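Local atomic coordinates of DUF4973 domain-containing protein (Bacteroides thetaiotaomicron, PDB entry 4QNI), a protein that is of unknown function but, as a two-domain and probably lipid-anchored protein of a gut Bacteroides, may act as an auxiliary nutrient-binding protein. Residues V184-D189 with I195-S200; D75-L80 with K135-L140; V247-D252 with I257-N262. All coordinates share one frame; numbering follows the deposited sequence.

Contact 2 (75-80 with 135-140) lies in the DUF4973 region, where a helix packs on a strand. Contacts 1 and 3 lie in the BT_3044-like C-terminal region, and each joins the arms of a hairpin in one large antiparallel sheet. The centres of contacts 1 and 3 are about 19 Å apart, and their nearest atoms about 8 Å, so they do not touch. Contact 2 is farther off: its centre is about 43 Å from that of contact 1 and about 34 Å from that of contact 3. Contacts 2 and 3 lie on opposite sides of the chain's centre. Burial differs too: contact 2 is buried, contact 3 partly so, and contact 1 is at the surface.

Contact 1 (V184-D189 with I195-S200); sequences VVTGYD and IETAES
Ile195 meets residues 186-189 with both its backbone and its side chain. Its N donates to Gly187 O at 2.7 Å, a nearly straight bond, although the donor stands well above the carbonyl plane. Its own carbonyl takes two donors: Thr186 N binds Ile195 O at 2.8 Å, and Gly187 N adds a weak bond to the same oxygen. Two successive residues, Thr186 and Gly187, therefore face one residue of the partner strand. The side chain spreads in two directions. With CG1 anti to the carbonyl carbon (chi1 -51°), Ile195 CD1 rests against the backbone of Tyr188, 3.6 Å from Tyr188 C. On the other branch, Ile195 CG2 meets Thr186 CG2 at 3.8 Å.

Thr197 pairs with Val184 at the other end. Thr197 N donates to Val184 O at 3.0 Å. The hydroxyl replaces a backbone acceptor: Val184 N donates to Thr197 OG1 at 3.0 Å, with an N-H...O angle of 170°. This position of OG1, between the backbone N and the carbonyl carbon (chi1 59°), puts the hydroxyl in front of that N-H. The same OG1 donates a longer bond to Glu199 O, so the hydroxyl both accepts and donates, which probably restrains its rotation. Thr197 CG2 packs against Val184 CB at 3.8 Å.

Between these ends, Val185 CG2 touches Glu196 CG across a non-hydrogen-bonded pair. The Glu196 carboxylate turns to His309 of strand 306-321, which also pairs with strand 180-188. Strand 194-196 is the outermost strand of the sheet at this end within the chain. The pattern is that of a classic beta bulge in an antiparallel hairpin at the sheet edge.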
loop_
_atom_site.group_PDB
_atom_site.type_symbol
_atom_site.label_atom_id
_atom_site.label_comp_id
_atom_site.label_asym_id
_atom_site.label_seq_id
_atom_site.Cartn_x
_atom_site.Cartn_y
_atom_site.Cartn_z
ATOM N N VAL A 184 -32.572 23.927 -1.672
ATOM C CA VAL A 184 -32.666 25.051 -0.751
ATOM C C VAL A 184 -33.872 25.922 -1.133
ATOM O O VAL A 184 -33.996 26.343 -2.288
ATOM C CB VAL A 184 -31.336 25.877 -0.729
ATOM C CG1 VAL A 184 -31.457 27.152 0.116
ATOM C CG2 VAL A 184 -30.153 25.031 -0.258
ATOM N N VAL A 185 -34.738 26.224 -0.152
ATOM C CA VAL A 185 -35.886 27.108 -0.350
ATOM C C VAL A 185 -35.346 28.549 -0.316
ATOM O O VAL A 185 -34.882 29.030 0.713
ATOM C CB VAL A 185 -37.031 26.854 0.661
ATOM C CG1 VAL A 185 -38.186 27.831 0.431
ATOM C CG2 VAL A 185 -37.526 25.412 0.572
ATOM N N THR A 186 -35.407 29.198 -1.473
ATOM C CA THR A 186 -34.891 30.511 -1.867
ATOM C C THR A 186 -35.866 31.664 -1.538
ATOM O O THR A 186 -35.434 32.786 -1.252
ATOM C CB THR A 186 -34.576 30.360 -3.369
ATOM O OG1 THR A 186 -33.186 30.070 -3.502
ATOM C CG2 THR A 186 -35.053 31.524 -4.267
ATOM N N GLY A 187 -37.155 31.370 -1.613
ATOM C CA GLY A 187 -38.233 32.315 -1.361
ATOM C C GLY A 187 -39.582 31.686 -1.620
ATOM O O GLY A 187 -39.690 30.463 -1.690
ATOM N N TYR A 188 -40.625 32.510 -1.746
ATOM C CA TYR A 188 -41.980 32.034 -1.993
ATOM C C TYR A 188 -42.608 32.872 -3.096
ATOM O O TYR A 188 -42.408 34.093 -3.132
ATOM C CB TYR A 188 -42.824 32.048 -0.700
ATOM C CG TYR A 188 -42.145 31.351 0.462
ATOM C CD1 TYR A 188 -42.241 29.973 0.629
ATOM C CD2 TYR A 188 -41.368 32.065 1.370
ATOM C CE1 TYR A 188 -41.575 29.321 1.670
ATOM C CE2 TYR A 188 -40.694 31.425 2.407
ATOM C CZ TYR A 188 -40.803 30.054 2.559
ATOM O OH TYR A 188 -40.151 29.449 3.610
ATOM N N ASP A 189 -43.330 32.211 -4.029
ATOM C CA ASP A 189 -43.952 32.893 -5.161
ATOM C C ASP A 189 -45.274 33.575 -4.738
ATOM O O ASP A 189 -45.575 33.653 -3.540
ATOM C CB ASP A 189 -44.137 31.941 -6.369
ATOM C CG ASP A 189 -44.963 30.685 -6.153
ATOM O OD1 ASP A 189 -45.603 30.566 -5.089
ATOM O OD2 ASP A 189 -45.009 29.842 -7.074
ATOM N N ILE A 195 -39.984 28.663 -3.734
ATOM C CA ILE A 195 -39.040 28.764 -4.841
ATOM C C ILE A 195 -37.831 28.022 -4.336
ATOM O O ILE A 195 -37.341 28.311 -3.241
ATOM C CB ILE A 195 -38.729 30.217 -5.308
ATOM C CG1 ILE A 195 -40.017 31.017 -5.575
ATOM C CG2 ILE A 195 -37.784 30.215 -6.530
ATOM C CD1 ILE A 195 -39.867 32.547 -5.366
ATOM N N GLU A 196 -37.394 27.029 -5.086
ATOM C CA GLU A 196 -36.294 26.166 -4.698
ATOM C C GLU A 196 -35.195 26.172 -5.686
ATOM O O GLU A 196 -35.430 26.382 -6.868
ATOM C CB GLU A 196 -36.779 24.727 -4.568
ATOM C CG GLU A 196 -37.624 24.489 -3.347
ATOM C CD GLU A 196 -38.352 23.168 -3.407
ATOM O OE1 GLU A 196 -37.770 22.185 -3.928
ATOM O OE2 GLU A 196 -39.505 23.118 -2.919
ATOM N N THR A 197 -33.995 25.836 -5.218
ATOM C CA THR A 197 -32.836 25.705 -6.078
ATOM C C THR A 197 -33.051 24.550 -7.015
ATOM O O THR A 197 -33.717 23.564 -6.665
ATOM C CB THR A 197 -31.566 25.523 -5.275
ATOM O OG1 THR A 197 -31.689 24.355 -4.462
ATOM C CG2 THR A 197 -31.240 26.743 -4.447
ATOM N N ALA A 198 -32.549 24.713 -8.232
ATOM C CA ALA A 198 -32.631 23.693 -9.252
ATOM C C ALA A 198 -31.684 22.530 -8.898
ATOM O O ALA A 198 -32.131 21.381 -8.821
ATOM C CB ALA A 198 -32.272 24.301 -10.578
ATOM N N GLU A 199 -30.399 22.842 -8.609
ATOM C CA GLU A 199 -29.382 21.855 -8.263
ATOM C C GLU A 199 -29.660 21.243 -6.895
ATOM O O GLU A 199 -30.243 21.893 -6.020
ATOM C CB GLU A 199 -27.974 22.469 -8.301
ATOM N N SER A 200 -29.233 19.983 -6.727
ATOM C CA SER A 200 -29.401 19.221 -5.502
ATOM C C SER A 200 -28.053 18.739 -4.940
ATOM O O SER A 200 -27.116 18.450 -5.685
ATOM C CB SER A 200 -30.330 18.029 -5.750
ATOM O OG SER A 200 -30.069 16.922 -4.900
#

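Contact 2 (D75-L80 with K135-L140); sequences DTLNIL and KWVLPL
Leu77 of helix 74-85 carries this contact. It reaches across to Val137 and Pro139 on strand 135-142. The Leu77 CG lies anti to the backbone N (chi1 179°), which extends the isobutyl group from the helix toward the strand. Its two methyls then divide the work. Leu77 CD1 meets Val137 CG1 tip to tip at 3.9 Å. Leu77 CD2 lies against the proline ring, 3.8 Å from Pro139 CG, and is also 4.0 Å from Val137 CG1. The base of the side chain joins in, with Leu77 CB 4.0 Å from Pro139 CB. Val137 CG1 is thus met by both Leu77 methyls, while CB and CG of the Pro139 ring lie against Leu77 CB and CD2.

This tight part is small and all three residues are buried. Val137 and Pro139 also pack on Ile162 of strand 160-168, which extends the apolar layer beneath the helix. The side of the helix that bears Asp75 and Asn78 is different. Both residues are partly exposed and polar, and both hydrogen-bond to Asn117 of a second subunit. Ile79 packs there on Val56 of the same neighbouring subunit. The helix therefore turns one side to its own sheet and another to the assembly.

No hydrogen bond or charge pair links the two segments. The contact rests on van der Waals packing of aliphatic groups alone. Helix and strand are thus held here by shape and by the exclusion of water, and directional bonding across the interface plays no part.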
loop_
_atom_site.group_PDB
_atom_site.type_symbol
_atom_site.label_atom_id
_atom_site.label_comp_id
_atom_site.label_asym_id
_atom_site.label_seq_id
_atom_site.Cartn_x
_atom_site.Cartn_y
_atom_site.Cartn_z
ATOM N N ASP A 75 -9.173 3.966 28.414
ATOM C CA ASP A 75 -7.897 4.607 28.038
ATOM C C ASP A 75 -7.672 4.618 26.558
ATOM O O ASP A 75 -7.458 5.689 26.011
ATOM C CB ASP A 75 -6.690 3.935 28.716
ATOM C CG ASP A 75 -6.498 4.286 30.163
ATOM O OD1 ASP A 75 -6.716 5.467 30.524
ATOM O OD2 ASP A 75 -6.076 3.397 30.933
ATOM N N THR A 76 -7.745 3.450 25.898
ATOM C CA THR A 76 -7.557 3.340 24.445
ATOM C C THR A 76 -8.626 4.171 23.706
ATOM O O THR A 76 -8.305 4.830 22.721
ATOM C CB THR A 76 -7.567 1.862 24.032
ATOM O OG1 THR A 76 -6.546 1.187 24.767
ATOM C CG2 THR A 76 -7.327 1.657 22.545
ATOM N N LEU A 77 -9.875 4.153 24.188
ATOM C CA LEU A 77 -10.944 4.942 23.581
ATOM C C LEU A 77 -10.611 6.433 23.701
ATOM O O LEU A 77 -10.743 7.164 22.718
ATOM C CB LEU A 77 -12.309 4.617 24.237
ATOM C CG LEU A 77 -13.530 5.385 23.721
ATOM C CD1 LEU A 77 -13.665 5.289 22.207
ATOM C CD2 LEU A 77 -14.796 4.890 24.386
ATOM N N ASN A 78 -10.149 6.878 24.890
ATOM C CA ASN A 78 -9.757 8.279 25.085
ATOM C C ASN A 78 -8.658 8.717 24.116
ATOM O O ASN A 78 -8.820 9.752 23.477
ATOM C CB ASN A 78 -9.320 8.527 26.509
ATOM C CG ASN A 78 -10.480 8.515 27.473
ATOM O OD1 ASN A 78 -11.645 8.636 27.088
ATOM N ND2 ASN A 78 -10.187 8.338 28.744
ATOM N N ILE A 79 -7.566 7.920 23.975
ATOM C CA ILE A 79 -6.466 8.205 23.026
ATOM C C ILE A 79 -7.052 8.321 21.612
ATOM O O ILE A 79 -6.813 9.318 20.928
ATOM C CB ILE A 79 -5.328 7.148 23.076
ATOM C CG1 ILE A 79 -4.795 6.865 24.499
ATOM C CG2 ILE A 79 -4.212 7.420 22.052
ATOM C CD1 ILE A 79 -4.140 7.948 25.158
ATOM N N LEU A 80 -7.873 7.326 21.216
ATOM C CA LEU A 80 -8.468 7.296 19.894
ATOM C C LEU A 80 -9.327 8.540 19.668
ATOM O O LEU A 80 -9.224 9.136 18.598
ATOM C CB LEU A 80 -9.276 6.000 19.669
ATOM C CG LEU A 80 -10.020 5.922 18.314
ATOM C CD1 LEU A 80 -9.791 4.615 17.622
ATOM C CD2 LEU A 80 -11.449 6.162 18.500
ATOM N N LYS A 135 -22.174 8.218 19.575
ATOM C CA LYS A 135 -21.544 7.179 18.749
ATOM C C LYS A 135 -21.036 6.104 19.724
ATOM O O LYS A 135 -19.847 6.056 20.042
ATOM C CB LYS A 135 -20.442 7.826 17.880
ATOM C CG LYS A 135 -20.981 8.892 16.887
ATOM C CD LYS A 135 -19.930 9.940 16.446
ATOM C CE LYS A 135 -18.693 9.359 15.793
ATOM N NZ LYS A 135 -17.874 10.431 15.161
ATOM N N TRP A 136 -21.992 5.331 20.302
ATOM C CA TRP A 136 -21.742 4.343 21.355
ATOM C C TRP A 136 -20.743 3.294 20.915
ATOM O O TRP A 136 -20.913 2.662 19.878
ATOM C CB TRP A 136 -23.033 3.676 21.836
ATOM C CG TRP A 136 -23.951 4.608 22.594
ATOM C CD1 TRP A 136 -25.174 5.054 22.190
ATOM C CD2 TRP A 136 -23.705 5.215 23.877
ATOM N NE1 TRP A 136 -25.728 5.855 23.164
ATOM C CE2 TRP A 136 -24.847 5.973 24.206
ATOM C CE3 TRP A 136 -22.650 5.148 24.807
ATOM C CZ2 TRP A 136 -24.954 6.685 25.415
ATOM C CZ3 TRP A 136 -22.757 5.851 26.001
ATOM C CH2 TRP A 136 -23.896 6.610 26.292
ATOM N N VAL A 137 -19.713 3.112 21.730
ATOM C CA VAL A 137 -18.633 2.168 21.508
ATOM C C VAL A 137 -18.399 1.375 22.806
ATOM O O VAL A 137 -18.437 1.962 23.901
ATOM C CB VAL A 137 -17.360 2.978 21.067
ATOM C CG1 VAL A 137 -16.062 2.341 21.525
ATOM C CG2 VAL A 137 -17.339 3.196 19.571
ATOM N N LEU A 138 -18.089 0.072 22.684
ATOM C CA LEU A 138 -17.740 -0.713 23.852
ATOM C C LEU A 138 -16.244 -1.005 23.779
ATOM O O LEU A 138 -15.844 -1.815 22.935
ATOM C CB LEU A 138 -18.583 -2.005 23.945
ATOM C CG LEU A 138 -18.294 -2.921 25.144
ATOM C CD1 LEU A 138 -18.591 -2.206 26.464
ATOM C CD2 LEU A 138 -19.088 -4.248 25.022
ATOM N N PRO A 139 -15.389 -0.335 24.611
ATOM C CA PRO A 139 -13.933 -0.588 24.529
ATOM C C PRO A 139 -13.471 -1.705 25.490
ATOM O O PRO A 139 -13.730 -1.628 26.679
ATOM C CB PRO A 139 -13.338 0.771 24.895
ATOM C CG PRO A 139 -14.358 1.400 25.877
ATOM C CD PRO A 139 -15.699 0.693 25.634
ATOM N N LEU A 140 -12.788 -2.741 24.966
ATOM C CA LEU A 140 -12.339 -3.901 25.748
ATOM C C LEU A 140 -10.883 -4.212 25.519
ATOM O O LEU A 140 -10.352 -3.930 24.458
ATOM C CB LEU A 140 -13.159 -5.181 25.383
ATOM C CG LEU A 140 -14.688 -5.085 25.481
ATOM C CD1 LEU A 140 -15.352 -6.176 24.685
ATOM C CD2 LEU A 140 -15.136 -5.128 26.910
#

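Contact 3 (V247-D252 with I257-N262); sequences VTISCD and IGFELN
The segments around Cys251 and Phe259 run roughly antiparallel, but their backbones stay apart, Cys251 CA 7.0 Å from Phe259 CA, and no hydrogen bond crosses between them. Side chains fill the gap. The Phe259 ring is the central piece. Cys251 CB sits over one face, 3.8 Å from the centroid of the Phe259 ring and 17° off the normal, in a CH-pi contact. The ring atom closest to Cys251 CB is Phe259 CG, at 3.6 Å. The sulfur lies farther out, in an oblique sulfur-aromatic contact. Cys251 SG is anti to the backbone N (chi1 -178°), and this carries it to Ile257, where it meets Ile257 CD1 at 3.7 Å.

Ile249 approaches the same ring at its edge. Ile249 CG2 is 3.9 Å from Phe259 CZ, close to the ring plane, and the two side chains cross at about a right angle. The same Ile249 CG2 touches Leu261 CD2 at 3.8 Å, so one methyl group touches both Phe259 and Leu261. Replacing Phe259 with an alanine would probably open a gap under Cys251 CB and leave Ile249 CG2 without its contact at the ring edge.

The contact closes the turn end of the hairpin formed by strands 244-250 and 260-275. Strand 234-240 adds Ile235, which packs on both Ile249 and Phe259. From strand 282-298, Tyr294 meets the Phe259 ring with the planes at about 40° and also touches Leu261, while Val292 packs on Ile249. The apolar cluster is thus shared by four successive strands of the large antiparallel sheet.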
loop_
_atom_site.group_PDB
_atom_site.type_symbol
_atom_site.label_atom_id
_atom_site.label_comp_id
_atom_site.label_asym_id
_atom_site.label_seq_id
_atom_site.Cartn_x
_atom_site.Cartn_y
_atom_site.Cartn_z
ATOM N N VAL A 247 -45.393 5.012 6.547
ATOM C CA VAL A 247 -44.301 5.448 7.413
ATOM C C VAL A 247 -44.755 6.768 8.088
ATOM O O VAL A 247 -45.347 7.634 7.431
ATOM C CB VAL A 247 -42.948 5.583 6.650
ATOM C CG1 VAL A 247 -41.835 6.144 7.546
ATOM C CG2 VAL A 247 -42.513 4.239 6.049
ATOM N N THR A 248 -44.534 6.893 9.401
ATOM C CA THR A 248 -44.791 8.135 10.123
ATOM C C THR A 248 -43.446 8.837 10.270
ATOM O O THR A 248 -42.535 8.309 10.913
ATOM C CB THR A 248 -45.481 7.889 11.463
ATOM O OG1 THR A 248 -46.710 7.195 11.215
ATOM C CG2 THR A 248 -45.738 9.214 12.256
ATOM N N ILE A 249 -43.309 9.997 9.629
ATOM C CA ILE A 249 -42.097 10.800 9.703
ATOM C C ILE A 249 -42.339 11.912 10.708
ATOM O O ILE A 249 -43.291 12.671 10.564
ATOM C CB ILE A 249 -41.641 11.345 8.323
ATOM C CG1 ILE A 249 -41.343 10.203 7.322
ATOM C CG2 ILE A 249 -40.422 12.244 8.499
ATOM C CD1 ILE A 249 -40.915 10.688 5.853
ATOM N N SER A 250 -41.505 12.001 11.733
ATOM C CA SER A 250 -41.666 13.050 12.726
ATOM C C SER A 250 -40.311 13.567 13.208
ATOM O O SER A 250 -39.245 13.036 12.856
ATOM C CB SER A 250 -42.499 12.559 13.908
ATOM O OG SER A 250 -41.878 11.442 14.516
ATOM N N CYS A 251 -40.379 14.644 13.992
ATOM C CA CYS A 251 -39.241 15.327 14.574
ATOM C C CYS A 251 -39.646 15.816 15.943
ATOM O O CYS A 251 -40.592 16.591 16.049
ATOM C CB CYS A 251 -38.800 16.468 13.668
ATOM S SG CYS A 251 -37.347 17.346 14.260
ATOM N N ASP A 252 -38.952 15.351 16.997
ATOM C CA ASP A 252 -39.272 15.709 18.384
ATOM C C ASP A 252 -38.995 17.187 18.694
ATOM O O ASP A 252 -39.661 17.741 19.566
ATOM C CB ASP A 252 -38.541 14.787 19.367
ATOM C CG ASP A 252 -39.146 13.395 19.454
ATOM O OD1 ASP A 252 -40.348 13.242 19.119
ATOM O OD2 ASP A 252 -38.436 12.466 19.897
ATOM N N ILE A 257 -36.270 23.583 14.516
ATOM C CA ILE A 257 -35.628 23.493 13.207
ATOM C C ILE A 257 -36.631 23.746 12.061
ATOM O O ILE A 257 -36.332 23.485 10.890
ATOM C CB ILE A 257 -34.868 22.140 13.082
ATOM C CG1 ILE A 257 -35.800 20.915 13.036
ATOM C CG2 ILE A 257 -33.806 21.999 14.202
ATOM C CD1 ILE A 257 -35.079 19.609 12.400
ATOM N N GLY A 258 -37.788 24.300 12.413
ATOM C CA GLY A 258 -38.853 24.635 11.470
ATOM C C GLY A 258 -39.255 23.485 10.569
ATOM O O GLY A 258 -39.429 23.669 9.363
ATOM N N PHE A 259 -39.317 22.276 11.152
ATOM C CA PHE A 259 -39.656 21.029 10.470
ATOM C C PHE A 259 -41.082 21.102 9.980
ATOM O O PHE A 259 -41.958 21.612 10.684
ATOM C CB PHE A 259 -39.434 19.810 11.393
ATOM C CG PHE A 259 -39.777 18.473 10.779
ATOM C CD1 PHE A 259 -38.871 17.815 9.952
ATOM C CD2 PHE A 259 -41.007 17.872 11.025
ATOM C CE1 PHE A 259 -39.191 16.582 9.382
ATOM C CE2 PHE A 259 -41.319 16.626 10.463
ATOM C CZ PHE A 259 -40.409 15.992 9.649
ATOM N N GLU A 260 -41.290 20.667 8.733
ATOM C CA GLU A 260 -42.585 20.683 8.067
ATOM C C GLU A 260 -42.691 19.522 7.108
ATOM O O GLU A 260 -41.847 19.348 6.238
ATOM C CB GLU A 260 -42.793 22.007 7.306
ATOM C CG GLU A 260 -43.419 23.117 8.133
ATOM C CD GLU A 260 -44.937 23.166 8.161
ATOM O OE1 GLU A 260 -45.554 23.248 7.073
ATOM O OE2 GLU A 260 -45.505 23.190 9.277
ATOM N N LEU A 261 -43.710 18.714 7.278
ATOM C CA LEU A 261 -43.962 17.634 6.342
ATOM C C LEU A 261 -44.841 18.117 5.231
ATOM O O LEU A 261 -45.748 18.919 5.466
ATOM C CB LEU A 261 -44.661 16.456 7.015
ATOM C CG LEU A 261 -43.806 15.557 7.849
ATOM C CD1 LEU A 261 -44.696 14.663 8.671
ATOM C CD2 LEU A 261 -42.834 14.740 6.976
ATOM N N ASN A 262 -44.623 17.594 4.032
ATOM C CA ASN A 262 -45.513 17.852 2.931
ATOM C C ASN A 262 -46.721 16.951 3.176
ATOM O O ASN A 262 -46.562 15.741 3.333
ATOM C CB ASN A 262 -44.825 17.593 1.612
ATOM C CG ASN A 262 -45.684 17.912 0.416
ATOM O OD1 ASN A 262 -46.576 17.142 0.054
ATOM N ND2 ASN A 262 -45.427 19.058 -0.215
#